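Side-chain contact in enhancer of mRNA-decapping protein 3 (Homo sapiens, PDB 2VC8), which binds single-stranded RNA and promotes mRNA decapping during mRNA degradation, working in a complex with the decapping factors DCP1A and DCP2: residues S28-D31 / T36-L39. Residues are numbered along the deposited sequence; the frame is centred on the assembly and turned at random.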
loop_
_atom_site.group_PDB
_atom_site.type_symbol
_atom_site.label_atom_id
_atom_site.label_comp_id
_atom_site.label_asym_id
_atom_site.label_seq_id
_atom_site.Cartn_x
_atom_site.Cartn_y
_atom_site.Cartn_z
ATOM N N SER A 28 3.144 4.068 -3.752
ATOM C CA SER A 28 3.525 5.327 -4.368
ATOM C C SER A 28 4.208 6.272 -3.448
ATOM O O SER A 28 4.811 7.236 -3.904
ATOM C CB SER A 28 2.298 6.010 -4.942
ATOM O OG SER A 28 1.274 6.129 -3.966
ATOM N N ALA A 29 4.014 6.075 -2.163
ATOM C CA ALA A 29 4.625 6.954 -1.158
ATOM C C ALA A 29 4.788 6.282 0.171
ATOM O O ALA A 29 3.987 5.408 0.525
ATOM C CB ALA A 29 3.825 8.351 -1.038
ATOM N N VAL A 30 5.815 6.692 0.933
ATOM C CA VAL A 30 6.001 6.240 2.312
ATOM C C VAL A 30 6.398 7.476 3.116
ATOM O O VAL A 30 7.361 8.149 2.773
ATOM C CB VAL A 30 7.111 5.170 2.461
ATOM C CG1 VAL A 30 7.359 4.802 3.930
ATOM C CG2 VAL A 30 6.811 3.929 1.645
ATOM N N ASP A 31 5.696 7.759 4.193
ATOM C CA ASP A 31 6.000 8.920 5.038
ATOM C C ASP A 31 6.556 8.419 6.346
ATOM O O ASP A 31 5.806 7.861 7.162
ATOM C CB ASP A 31 4.738 9.756 5.256
ATOM C CG ASP A 31 4.996 10.980 6.126
ATOM O OD1 ASP A 31 6.031 11.025 6.803
ATOM O OD2 ASP A 31 4.119 11.864 6.164
ATOM N N THR A 36 3.198 6.340 7.504
ATOM C CA THR A 36 2.151 5.934 6.561
ATOM C C THR A 36 2.740 5.361 5.281
ATOM O O THR A 36 3.877 5.603 4.892
ATOM C CB THR A 36 1.211 7.104 6.214
ATOM O OG1 THR A 36 1.934 8.064 5.500
ATOM C CG2 THR A 36 0.596 7.770 7.446
ATOM N N ILE A 37 1.872 4.668 4.601
ATOM C CA ILE A 37 2.174 4.095 3.317
ATOM C C ILE A 37 0.987 4.331 2.362
ATOM O O ILE A 37 -0.187 4.178 2.761
ATOM C CB ILE A 37 2.535 2.648 3.513
ATOM C CG1 ILE A 37 3.017 2.008 2.214
ATOM C CG2 ILE A 37 1.371 1.906 4.178
ATOM C CD1 ILE A 37 3.577 0.616 2.441
ATOM N N SER A 38 1.299 4.798 1.158
ATOM C CA SER A 38 0.257 5.169 0.156
ATOM C C SER A 38 0.263 4.226 -0.994
ATOM O O SER A 38 1.355 3.882 -1.519
ATOM C CB SER A 38 0.508 6.590 -0.356
ATOM O OG SER A 38 0.566 7.540 0.728
ATOM N N LEU A 39 -0.927 3.798 -1.410
ATOM C CA LEU A 39 -1.120 2.954 -2.592
ATOM C C LEU A 39 -1.818 3.735 -3.691
ATOM O O LEU A 39 -2.749 4.465 -3.457
ATOM C CB LEU A 39 -1.976 1.736 -2.279
ATOM C CG LEU A 39 -1.504 0.813 -1.149
ATOM C CD1 LEU A 39 -2.414 -0.368 -1.081
ATOM C CD2 LEU A 39 0.025 0.455 -1.278
#
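Ser28 grips the carbonyl of Ser38 twice: its N donates to Ser38 O at 2.9 Å, with the N-H bent to 144°, and its OG adds a weak bond to the same oxygen at 3.3 Å. A chi1 of 53° swings OG back over the Ser28 main chain, on the side where Ser38 O lies. One residue on, Ala29 O takes the N-H of Ser38 almost straight, at 170°, and Ala29 CB lies 3.8 Å from both CB and OG of Ser38. Two residues, Ser28 and Ala29, are thus set against the single Ser38, a classic beta bulge. It sits in the hairpin of strands 22-31 and 36-39 in the Sm-like fold of this LSm domain, toward the end away from the turn; from Ala29-Ser38 toward the turn the antiparallel register is regular. Asp31 and Thr36 exchange two backbone bonds, and Thr36 OG1 presses on Asp31 CB at 3.3 Å. Between the Asp31-Thr36 and Ala29-Ser38 pairs, the non-hydrogen-bonded pair Val30-Ile37 points to the opposite face of the sheet, while Val30 CA sends a C-H toward Thr36 O. Further out, the Asp31 carboxylate reaches over the connection, where OD1 accepts the N-H groups of Val33 and Ser34. Ser38 OG is hydrogen-bonded to Thr55 OG1 of strand 53-57, and Ile37, in the conformer modelled here, packs on Trp7, Ile14 and Phe56.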